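Local coordinates for thiosulfate reductase (Thermus thermophilus, PDB 2VPZ), which probably reduces sulfur compounds such as polysulfide or thiosulfate, as an oxidoreductase carrying molybdenum, two molybdopterin guanine dinucleotides and a [4Fe-4S] cluster, at residues V62-G67 / R81-P86; W264-I269 / A291-F296; Y666-N671 / R740-E745. One frame throughout, in Å; residues are numbered along the deposited sequence.

Contact 1: V62-G67 / R81-P86; sequences VYKVEG and RGQGAP. With SF4 (iron/sulfur cluster), chain G; MGD (2-amino-5,6-dimercapto-7-methyl-3,7,8a,9-tetrahydro-8-oxa-1,3,9,10-tetraaza-anthracen-4-one guanosine dinucleotide), chain I.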
loop_
_atom_site.group_PDB
_atom_site.type_symbol
_atom_site.label_atom_id
_atom_site.label_comp_id
_atom_site.label_asym_id
_atom_site.label_seq_id
_atom_site.Cartn_x
_atom_site.Cartn_y
_atom_site.Cartn_z
ATOM N N VAL A 62 7.996 -38.484 21.693
ATOM C CA VAL A 62 7.006 -37.432 21.523
ATOM C C VAL A 62 7.356 -36.565 20.274
ATOM O O VAL A 62 8.299 -35.766 20.304
ATOM C CB VAL A 62 6.930 -36.544 22.832
ATOM C CG1 VAL A 62 6.045 -35.307 22.593
ATOM C CG2 VAL A 62 6.395 -37.391 24.018
ATOM N N TYR A 63 6.610 -36.747 19.183
ATOM C CA TYR A 63 6.818 -36.023 17.923
ATOM C C TYR A 63 6.176 -34.633 17.823
ATOM O O TYR A 63 6.688 -33.738 17.125
ATOM C CB TYR A 63 6.326 -36.867 16.722
ATOM C CG TYR A 63 7.273 -37.978 16.322
ATOM C CD1 TYR A 63 7.062 -39.295 16.751
ATOM C CD2 TYR A 63 8.420 -37.700 15.566
ATOM C CE1 TYR A 63 7.977 -40.316 16.441
ATOM C CE2 TYR A 63 9.342 -38.704 15.251
ATOM C CZ TYR A 63 9.117 -40.015 15.691
ATOM O OH TYR A 63 10.016 -41.010 15.405
ATOM N N LYS A 64 5.068 -34.463 18.534
ATOM C CA LYS A 64 4.275 -33.243 18.523
ATOM C C LYS A 64 3.562 -33.035 19.858
ATOM O O LYS A 64 3.198 -33.983 20.568
ATOM C CB LYS A 64 3.246 -33.304 17.379
ATOM C CG LYS A 64 2.522 -31.983 17.018
ATOM C CD LYS A 64 3.483 -30.944 16.419
ATOM C CE LYS A 64 2.764 -29.844 15.628
ATOM N NZ LYS A 64 2.147 -28.804 16.503
ATOM N N VAL A 65 3.361 -31.766 20.196
ATOM C CA VAL A 65 2.700 -31.364 21.430
ATOM C C VAL A 65 1.709 -30.257 21.033
ATOM O O VAL A 65 1.947 -29.513 20.088
ATOM C CB VAL A 65 3.775 -30.839 22.443
ATOM C CG1 VAL A 65 3.640 -29.329 22.596
ATOM C CG2 VAL A 65 3.649 -31.574 23.791
ATOM N N GLU A 66 0.597 -30.122 21.732
ATOM C CA GLU A 66 -0.332 -29.081 21.322
ATOM C C GLU A 66 -1.130 -28.476 22.501
ATOM O O GLU A 66 -1.264 -29.114 23.546
ATOM C CB GLU A 66 -1.279 -29.655 20.244
ATOM C CG GLU A 66 -1.700 -28.696 19.090
ATOM C CD GLU A 66 -0.697 -28.603 17.898
ATOM O OE1 GLU A 66 -0.298 -29.668 17.362
ATOM O OE2 GLU A 66 -0.346 -27.462 17.498
ATOM N N GLY A 67 -1.612 -27.239 22.389
ATOM C CA GLY A 67 -2.404 -26.716 23.476
ATOM C C GLY A 67 -3.781 -27.383 23.399
ATOM O O GLY A 67 -3.985 -28.184 22.486
ATOM N N ARG A 81 8.702 -21.914 22.483
ATOM C CA ARG A 81 9.392 -22.706 23.509
ATOM C C ARG A 81 8.610 -23.966 23.894
ATOM O O ARG A 81 9.212 -25.013 24.179
ATOM C CB ARG A 81 9.688 -21.827 24.743
ATOM C CG ARG A 81 10.719 -20.737 24.424
ATOM C CD ARG A 81 10.772 -19.604 25.463
ATOM N NE ARG A 81 9.473 -19.009 25.781
ATOM C CZ ARG A 81 8.851 -19.063 26.959
ATOM N NH1 ARG A 81 9.403 -19.691 27.981
ATOM N NH2 ARG A 81 7.652 -18.498 27.097
ATOM N N GLY A 82 7.281 -23.872 23.896
ATOM C CA GLY A 82 6.444 -25.012 24.214
ATOM C C GLY A 82 6.519 -26.048 23.105
ATOM O O GLY A 82 6.603 -27.264 23.360
ATOM N N GLN A 83 6.524 -25.577 21.854
ATOM C CA GLN A 83 6.612 -26.445 20.670
ATOM C C GLN A 83 7.957 -27.192 20.538
ATOM O O GLN A 83 7.977 -28.363 20.157
ATOM C CB GLN A 83 6.334 -25.670 19.365
ATOM C CG GLN A 83 4.911 -25.078 19.175
ATOM C CD GLN A 83 3.844 -26.109 18.766
ATOM O OE1 GLN A 83 2.659 -25.784 18.641
ATOM N NE2 GLN A 83 4.269 -27.364 18.548
ATOM N N GLY A 84 9.066 -26.527 20.849
ATOM C CA GLY A 84 10.368 -27.162 20.769
ATOM C C GLY A 84 10.867 -27.864 22.019
ATOM O O GLY A 84 11.800 -28.668 21.971
ATOM N N ALA A 85 10.230 -27.606 23.149
ATOM C CA ALA A 85 10.605 -28.218 24.439
ATOM C C ALA A 85 10.893 -29.726 24.470
ATOM O O ALA A 85 11.739 -30.196 25.213
ATOM C CB ALA A 85 9.557 -27.846 25.561
ATOM N N PRO A 86 10.167 -30.517 23.674
ATOM C CA PRO A 86 10.497 -31.948 23.718
ATOM C C PRO A 86 11.885 -32.439 23.245
ATOM O O PRO A 86 12.280 -33.541 23.619
ATOM C CB PRO A 86 9.377 -32.609 22.907
ATOM C CG PRO A 86 8.183 -31.711 23.168
ATOM C CD PRO A 86 8.773 -30.303 23.228
HETATM FE FE1 SF4 G . 3.667 -22.352 28.274
HETATM FE FE2 SF4 G . 5.447 -21.404 26.407
HETATM FE FE3 SF4 G . 6.172 -21.685 29.044
HETATM FE FE4 SF4 G . 5.815 -23.919 27.503
HETATM S S1 SF4 G . 7.419 -22.300 27.183
HETATM S S2 SF4 G . 5.034 -23.590 29.666
HETATM S S3 SF4 G . 4.086 -23.238 26.164
HETATM S S4 SF4 G . 4.572 -20.227 28.206
HETATM P PB MGD I . 11.205 -6.455 32.427
HETATM O O1B MGD I . 12.499 -6.480 33.139
HETATM O O2B MGD I . 10.095 -5.689 32.944
HETATM O O3B MGD I . 10.995 -8.039 32.344
HETATM O O3A MGD I . 10.386 -10.373 31.533
HETATM P PA MGD I . 9.768 -9.022 32.063
HETATM O O1A MGD I . 9.048 -9.442 33.257
HETATM O O2A MGD I . 8.888 -8.482 31.038
HETATM O "O5'" MGD I . 11.413 -5.979 30.959
HETATM C "C5'" MGD I . 12.563 -6.088 30.117
HETATM C "C4'" MGD I . 12.536 -4.712 29.473
HETATM O "O4'" MGD I . 12.862 -3.870 30.567
HETATM C "C3'" MGD I . 13.597 -4.386 28.388
HETATM O "O3'" MGD I . 12.983 -3.781 27.221
HETATM C "C2'" MGD I . 14.542 -3.346 29.041
HETATM O "O2'" MGD I . 14.737 -2.267 28.135
HETATM C "C1'" MGD I . 13.663 -2.762 30.118
HETATM N N9 MGD I . 14.258 -1.835 31.119
HETATM C C8 MGD I . 15.541 -1.865 31.602
HETATM N N7 MGD I . 15.762 -0.866 32.503
HETATM C C5 MGD I . 14.603 -0.162 32.585
HETATM C C6 MGD I . 14.171 1.067 33.282
HETATM O O6 MGD I . 14.974 1.585 34.065
HETATM N N1 MGD I . 12.925 1.505 33.115
HETATM C C2 MGD I . 12.056 0.905 32.257
HETATM N N2 MGD I . 10.776 1.399 32.112
HETATM N N3 MGD I . 12.382 -0.231 31.566
HETATM C C4 MGD I . 13.612 -0.801 31.683
HETATM C C10 MGD I . 10.998 -11.429 32.243
HETATM C C11 MGD I . 9.919 -12.450 32.405
HETATM O O11 MGD I . 9.630 -13.000 31.111
HETATM C C12 MGD I . 10.182 -13.468 33.545
HETATM S S12 MGD I . 10.583 -12.971 35.102
HETATM C C13 MGD I . 10.096 -14.836 33.366
HETATM S S13 MGD I . 10.277 -15.896 34.687
HETATM C C14 MGD I . 9.808 -15.421 32.008
HETATM N N15 MGD I . 10.912 -15.978 31.318
HETATM C C16 MGD I . 10.917 -16.090 29.951
HETATM C C17 MGD I . 12.022 -16.709 29.136
HETATM O O17 MGD I . 13.013 -17.224 29.725
HETATM N N18 MGD I . 11.898 -16.785 27.767
HETATM C C19 MGD I . 10.818 -16.206 27.183
HETATM N N19 MGD I . 10.781 -16.226 25.865
HETATM N N20 MGD I . 9.773 -15.577 27.819
HETATM C C21 MGD I . 9.786 -15.550 29.187
HETATM N N22 MGD I . 8.840 -14.952 29.893
HETATM C C23 MGD I . 9.069 -14.387 31.182
HETATM O O HOH W 1 5.545 -29.625 19.091
#
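Val65 turns its side chain to the helical segment, and its CG1 methyl lies 3.7 Å from the carbonyl oxygen Gly82 O. Further along, Val62 CG1 meets the ring of Pro86 at CG, 4.2 Å away. Beside these touches a water joins the two backbones. It accepts from Val65 N and donates to Gln83 O at 2.9 Å.

Lys64 starts out from the other side of the strand. Its CG is anti to the backbone N (chi1 -167°), and bends at chi2 and chi4 bring the ammonium back toward the Gln83 amide. There Lys64 NZ forms a salt bridge with Glu66 OE1 at 2.7 Å, on the syn side of OE1 but 30° out of the carboxylate plane. The Glu66 carboxylate and Gln83 amide are turned about 60° apart.

The Arg81 guanidinium lies between the two cofactors. SF4 S1 sits 3.3 Å above one face of this guanidinium, toward the rim, and MGD C19 3.4 Å from its opposite face, over the centre. Gly82 has no side chain, which lets its CA come within 3.5 Å of SF4 FE4.

Strand 62-67 is an outer strand of the three-stranded antiparallel sheet of the Fe4S4 domain. It pairs with strand 52-57, and helix 80-84 packs beside it, following the cluster ligand Cys79. A neighbouring subunit lies against the Lys64, Glu66 and Gln83 end.

Contact 2: W264-I269 / A291-F296; sequences WIHVLI and AHVKDF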
loop_
_atom_site.group_PDB
_atom_site.type_symbol
_atom_site.label_atom_id
_atom_site.label_comp_id
_atom_site.label_asym_id
_atom_site.label_seq_id
_atom_site.Cartn_x
_atom_site.Cartn_y
_atom_site.Cartn_z
ATOM N N TRP A 264 2.660 11.315 38.311
ATOM C CA TRP A 264 1.347 10.920 37.811
ATOM C C TRP A 264 0.405 10.862 39.033
ATOM O O TRP A 264 -0.771 11.230 38.939
ATOM C CB TRP A 264 1.369 9.565 37.086
ATOM C CG TRP A 264 1.823 9.604 35.633
ATOM C CD1 TRP A 264 1.916 10.708 34.817
ATOM C CD2 TRP A 264 2.236 8.486 34.829
ATOM N NE1 TRP A 264 2.367 10.337 33.570
ATOM C CE2 TRP A 264 2.569 8.985 33.548
ATOM C CE3 TRP A 264 2.356 7.109 35.071
ATOM C CZ2 TRP A 264 3.020 8.146 32.501
ATOM C CZ3 TRP A 264 2.802 6.267 34.039
ATOM C CH2 TRP A 264 3.129 6.796 32.767
ATOM N N ILE A 265 0.916 10.388 40.168
ATOM C CA ILE A 265 0.149 10.309 41.430
ATOM C C ILE A 265 -0.268 11.769 41.744
ATOM O O ILE A 265 -1.429 12.054 42.044
ATOM C CB ILE A 265 1.015 9.691 42.641
ATOM C CG1 ILE A 265 0.974 8.150 42.629
ATOM C CG2 ILE A 265 0.500 10.247 43.986
ATOM C CD1 ILE A 265 2.129 7.475 43.435
ATOM N N HIS A 266 0.693 12.682 41.646
ATOM C CA HIS A 266 0.449 14.118 41.838
ATOM C C HIS A 266 -0.645 14.672 40.884
ATOM O O HIS A 266 -1.528 15.407 41.326
ATOM C CB HIS A 266 1.745 14.963 41.635
ATOM C CG HIS A 266 1.569 16.443 41.667
ATOM N ND1 HIS A 266 2.204 17.244 42.583
ATOM C CD2 HIS A 266 0.853 17.263 40.899
ATOM C CE1 HIS A 266 1.872 18.500 42.387
ATOM N NE2 HIS A 266 1.047 18.535 41.361
ATOM N N VAL A 267 -0.599 14.345 39.589
ATOM C CA VAL A 267 -1.612 14.870 38.660
ATOM C C VAL A 267 -3.054 14.354 38.929
ATOM O O VAL A 267 -4.004 15.117 38.834
ATOM C CB VAL A 267 -1.236 14.662 37.125
ATOM C CG1 VAL A 267 -2.371 15.190 36.214
ATOM C CG2 VAL A 267 0.085 15.395 36.796
ATOM N N LEU A 268 -3.217 13.083 39.300
ATOM C CA LEU A 268 -4.543 12.515 39.616
ATOM C C LEU A 268 -5.104 13.040 40.967
ATOM O O LEU A 268 -6.327 13.147 41.144
ATOM C CB LEU A 268 -4.521 10.964 39.604
ATOM C CG LEU A 268 -3.913 10.197 38.409
ATOM C CD1 LEU A 268 -3.669 8.714 38.783
ATOM C CD2 LEU A 268 -4.819 10.323 37.169
ATOM N N ILE A 269 -4.232 13.346 41.927
ATOM C CA ILE A 269 -4.668 13.885 43.217
ATOM C C ILE A 269 -4.920 15.416 43.113
ATOM O O ILE A 269 -6.014 15.889 43.428
ATOM C CB ILE A 269 -3.609 13.576 44.400
ATOM C CG1 ILE A 269 -3.704 12.117 44.850
ATOM C CG2 ILE A 269 -3.861 14.520 45.603
ATOM C CD1 ILE A 269 -2.555 11.633 45.776
ATOM N N ALA A 291 -0.160 14.890 50.719
ATOM C CA ALA A 291 0.840 15.807 51.301
ATOM C C ALA A 291 2.308 15.442 50.926
ATOM O O ALA A 291 3.137 16.329 50.682
ATOM C CB ALA A 291 0.667 15.892 52.849
ATOM N N HIS A 292 2.610 14.147 50.889
ATOM C CA HIS A 292 3.930 13.592 50.498
ATOM C C HIS A 292 4.304 14.047 49.081
ATOM O O HIS A 292 5.417 14.499 48.800
ATOM C CB HIS A 292 3.882 12.013 50.460
ATOM C CG HIS A 292 5.184 11.323 50.193
ATOM N ND1 HIS A 292 5.484 10.710 49.007
ATOM C CD2 HIS A 292 6.242 11.116 50.987
ATOM C CE1 HIS A 292 6.677 10.163 49.080
ATOM N NE2 HIS A 292 7.160 10.398 50.280
ATOM N N VAL A 293 3.331 13.923 48.196
ATOM C CA VAL A 293 3.437 14.203 46.775
ATOM C C VAL A 293 3.240 15.665 46.292
ATOM O O VAL A 293 3.116 15.936 45.084
ATOM C CB VAL A 293 2.424 13.237 46.047
ATOM C CG1 VAL A 293 1.571 13.997 45.030
ATOM C CG2 VAL A 293 3.169 12.046 45.429
ATOM N N LYS A 294 3.250 16.600 47.235
ATOM C CA LYS A 294 3.034 18.028 46.976
ATOM C C LYS A 294 3.932 18.725 45.914
ATOM O O LYS A 294 3.443 19.391 44.985
ATOM C CB LYS A 294 3.109 18.812 48.304
ATOM C CG LYS A 294 2.799 20.310 48.216
ATOM C CD LYS A 294 3.495 21.103 49.325
ATOM C CE LYS A 294 2.763 22.414 49.646
ATOM N NZ LYS A 294 2.666 23.344 48.471
ATOM N N ASP A 295 5.242 18.548 46.053
ATOM C CA ASP A 295 6.251 19.128 45.161
ATOM C C ASP A 295 6.679 18.260 43.951
ATOM O O ASP A 295 7.392 18.745 43.064
ATOM C CB ASP A 295 7.514 19.529 45.967
ATOM C CG ASP A 295 7.257 20.634 47.013
ATOM O OD1 ASP A 295 6.920 21.770 46.609
ATOM O OD2 ASP A 295 7.410 20.345 48.226
ATOM N N PHE A 296 6.276 16.991 43.904
ATOM C CA PHE A 296 6.637 16.125 42.771
ATOM C C PHE A 296 5.715 16.426 41.580
ATOM O O PHE A 296 4.738 15.722 41.322
ATOM C CB PHE A 296 6.550 14.637 43.143
ATOM C CG PHE A 296 7.334 14.265 44.379
ATOM C CD1 PHE A 296 6.748 13.472 45.378
ATOM C CD2 PHE A 296 8.645 14.709 44.555
ATOM C CE1 PHE A 296 7.458 13.122 46.541
ATOM C CE2 PHE A 296 9.379 14.372 45.717
ATOM C CZ PHE A 296 8.778 13.576 46.715
#
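His266 lays its CB against Val293, with CG1 3.5 Å away, and carries its ring on to the backbone that follows helix 287-292. CG stands anti to the backbone N (chi1 174°), which carries CG out toward the other segment. ND1 donates to Val293 O at 3.0 Å. The N-H...O angle is 149°, and the donor lies nearly along the C=O axis. The oxygen is tilted 19° from the ring plane.

Two more carbonyls crowd the same imidazole. Lys294 O lies in plane at the ring edge, 3.2 Å from His266 CE1. Phe296 O is 3.3 Å from His266 CG, oblique to the ring, and is not hydrogen-bonded to ND1. A second carbon contact sits beside this: Ile265 CG2 meets Val293 CG2 at 3.5 Å, the two side chains crossing at a slant.

Helix 257-270 is thus joined to the turn where the chain leaves helix 287-292. Tyr270 stacks on the His266 ring. The contact is structural packing away from the cofactors. Its chemistry is a ring N-H held by one backbone carbonyl, with others close by. This electronegative setting would be expected to favour a proton on ND1.

Contact 3: Y666-N671 / R740-E745; sequences YVMLVN and RLEKAE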
loop_
_atom_site.group_PDB
_atom_site.type_symbol
_atom_site.label_atom_id
_atom_site.label_comp_id
_atom_site.label_asym_id
_atom_site.label_seq_id
_atom_site.Cartn_x
_atom_site.Cartn_y
_atom_site.Cartn_z
ATOM N N TYR A 666 32.103 -8.045 15.347
ATOM C CA TYR A 666 32.034 -8.729 16.631
ATOM C C TYR A 666 32.733 -7.844 17.630
ATOM O O TYR A 666 33.510 -6.955 17.271
ATOM C CB TYR A 666 32.617 -10.124 16.572
ATOM C CG TYR A 666 31.589 -11.076 16.022
ATOM C CD1 TYR A 666 31.287 -11.087 14.662
ATOM C CD2 TYR A 666 30.854 -11.908 16.880
ATOM C CE1 TYR A 666 30.283 -11.890 14.152
ATOM C CE2 TYR A 666 29.839 -12.725 16.392
ATOM C CZ TYR A 666 29.556 -12.713 15.020
ATOM O OH TYR A 666 28.547 -13.515 14.531
ATOM N N VAL A 667 32.463 -8.108 18.900
ATOM C CA VAL A 667 33.019 -7.258 19.952
ATOM C C VAL A 667 33.103 -8.030 21.278
ATOM O O VAL A 667 32.386 -9.025 21.457
ATOM C CB VAL A 667 32.004 -6.045 20.127
ATOM C CG1 VAL A 667 31.655 -5.867 21.600
ATOM C CG2 VAL A 667 32.555 -4.743 19.511
ATOM N N MET A 668 34.013 -7.627 22.166
ATOM C CA MET A 668 34.046 -8.212 23.532
ATOM C C MET A 668 33.375 -7.147 24.417
ATOM O O MET A 668 33.538 -5.943 24.171
ATOM C CB MET A 668 35.470 -8.399 24.111
ATOM C CG MET A 668 36.419 -9.340 23.399
ATOM S SD MET A 668 35.859 -11.094 23.429
ATOM C CE MET A 668 35.872 -11.472 25.213
ATOM N N LEU A 669 32.620 -7.590 25.420
ATOM C CA LEU A 669 32.018 -6.661 26.399
ATOM C C LEU A 669 32.909 -6.748 27.684
ATOM O O LEU A 669 33.173 -7.829 28.209
ATOM C CB LEU A 669 30.546 -7.051 26.747
ATOM C CG LEU A 669 29.585 -7.010 25.550
ATOM C CD1 LEU A 669 28.238 -7.625 25.933
ATOM C CD2 LEU A 669 29.396 -5.566 25.009
ATOM N N VAL A 670 33.401 -5.595 28.131
ATOM C CA VAL A 670 34.239 -5.554 29.330
ATOM C C VAL A 670 33.495 -4.700 30.400
ATOM O O VAL A 670 33.034 -3.593 30.095
ATOM C CB VAL A 670 35.672 -4.933 28.996
ATOM C CG1 VAL A 670 36.666 -5.254 30.133
ATOM C CG2 VAL A 670 36.192 -5.509 27.640
ATOM N N ASN A 671 33.321 -5.213 31.615
ATOM C CA ASN A 671 32.608 -4.428 32.629
ATOM C C ASN A 671 33.539 -3.527 33.467
ATOM O O ASN A 671 34.760 -3.582 33.305
ATOM C CB ASN A 671 31.663 -5.295 33.535
ATOM C CG ASN A 671 32.408 -6.246 34.491
ATOM O OD1 ASN A 671 31.762 -6.996 35.253
ATOM N ND2 ASN A 671 33.733 -6.217 34.467
ATOM N N ARG A 740 31.677 -1.699 28.443
ATOM C CA ARG A 740 32.225 -0.981 27.282
ATOM C C ARG A 740 32.584 -2.007 26.181
ATOM O O ARG A 740 32.816 -3.185 26.479
ATOM C CB ARG A 740 33.428 -0.131 27.653
ATOM C CG ARG A 740 34.589 -0.966 27.971
ATOM C CD ARG A 740 35.671 -0.206 28.633
ATOM N NE ARG A 740 36.885 -0.798 28.147
ATOM C CZ ARG A 740 37.654 -1.589 28.854
ATOM N NH1 ARG A 740 37.317 -1.848 30.098
ATOM N NH2 ARG A 740 38.729 -2.160 28.309
ATOM N N LEU A 741 32.610 -1.574 24.920
ATOM C CA LEU A 741 32.868 -2.468 23.787
ATOM C C LEU A 741 34.265 -2.333 23.152
ATOM O O LEU A 741 34.717 -1.231 22.845
ATOM C CB LEU A 741 31.765 -2.327 22.710
ATOM C CG LEU A 741 30.373 -1.666 22.774
ATOM C CD1 LEU A 741 29.629 -2.267 21.574
ATOM C CD2 LEU A 741 29.545 -1.875 24.074
ATOM N N GLU A 742 34.912 -3.476 22.936
ATOM C CA GLU A 742 36.266 -3.593 22.398
ATOM C C GLU A 742 36.217 -4.456 21.120
ATOM O O GLU A 742 35.754 -5.593 21.175
ATOM C CB GLU A 742 37.125 -4.250 23.489
ATOM C CG GLU A 742 38.625 -4.447 23.252
ATOM C CD GLU A 742 39.324 -5.122 24.453
ATOM O OE1 GLU A 742 39.472 -6.370 24.443
ATOM O OE2 GLU A 742 39.698 -4.384 25.404
ATOM N N LYS A 743 36.662 -3.918 19.983
ATOM C CA LYS A 743 36.665 -4.643 18.696
ATOM C C LYS A 743 37.316 -6.046 18.816
ATOM O O LYS A 743 38.401 -6.199 19.383
ATOM C CB LYS A 743 37.380 -3.816 17.609
ATOM C CG LYS A 743 36.602 -3.589 16.284
ATOM C CD LYS A 743 36.017 -4.868 15.641
ATOM C CE LYS A 743 35.982 -4.790 14.091
ATOM N NZ LYS A 743 36.313 -3.435 13.487
ATOM N N ALA A 744 36.657 -7.064 18.272
ATOM C CA ALA A 744 37.135 -8.443 18.343
ATOM C C ALA A 744 37.003 -9.137 16.980
ATOM O O ALA A 744 36.380 -8.582 16.082
ATOM C CB ALA A 744 36.317 -9.215 19.422
ATOM N N GLU A 745 37.595 -10.322 16.828
ATOM C CA GLU A 745 37.534 -11.111 15.583
ATOM C C GLU A 745 36.241 -11.927 15.514
ATOM O O GLU A 745 35.725 -12.348 16.552
ATOM C CB GLU A 745 38.657 -12.171 15.489
ATOM C CG GLU A 745 40.122 -11.727 15.552
ATOM C CD GLU A 745 40.653 -11.146 14.231
ATOM O OE1 GLU A 745 39.897 -11.127 13.229
ATOM O OE2 GLU A 745 41.833 -10.710 14.205
HETATM O O HOH W 2 34.769 -8.333 13.987
#
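Met668 and Glu742 exchange two backbone hydrogen bonds, Met668 N to Glu742 O at 2.9 Å and Glu742 N to Met668 O at 3.1 Å. Both donors lie in the carbonyl planes. Val670 and Arg740 form a second such pair, with Val670 N bonded to Arg740 O and Arg740 N to Val670 O. These are hydrogen-bonded pairs of an antiparallel strand pair in the six-stranded mixed sheet of the molybdopterin dinucleotide-binding domain, a family of double-psi beta-barrel type. Leu669 with Leu741 is the non-hydrogen-bonded pair between them. The short strand axes run at 142° to each other.

The hydrogen bonding is weaker at the Tyr666 end. Ala744 N makes a weak bond to Tyr666 O. A water accepts from Tyr666 N and donates to Ala744 O, linking the backbones there.

The side chains pack on both faces. On the face of Leu669 and Leu741 the two leucines lie side by side, pointing the same way, with their CD2 atoms 3.8 Å apart. Val667 CG1 adds to this, 3.7 Å from Leu741 CB. Ile695 and Val693 of strand 692-696 cover these leucines. On the other face Met668 CG rests on Ala744 CB. Glu742 is extended beyond CG, and its OE1 forms a salt bridge with Lys676 of the neighbouring strand 676-683. Glu742 OE2 makes a long salt bridge, 3.8 Å, to Arg740 NH2.

Val670 and Arg740 also lie side by side. With chi1 at 70°, Arg740 CG sits between the backbone N and the carbonyl carbon, 3.7 Å from Val670 O. The guanidinium spreads over the valine, with Val670 CB 3.6 Å from its plane and toward the rim, while Val670 CG1 is 3.5 Å from Arg740 NH1.

The three contacts follow one another along the chain, each closing before the next opens. They lie far apart and share no sheet. Contacts 1 and 2 are on opposite sides of the chain's centre, with centres about 50 Å apart. Contact 3 is about 37 Å from contact 1 and 44 Å from contact 2, centre to centre. Contact 1 belongs to the Fe4S4 domain and touches both the cluster and a molybdopterin cofactor. Contact 2 joins peripheral helical parts of the large molybdopterin oxidoreductase region. Contact 3 pairs two central strands of the C-terminal sheet. Contact 1 is thus at the cofactors, while contacts 2 and 3 join parts of the surrounding domains away from the annotated sites.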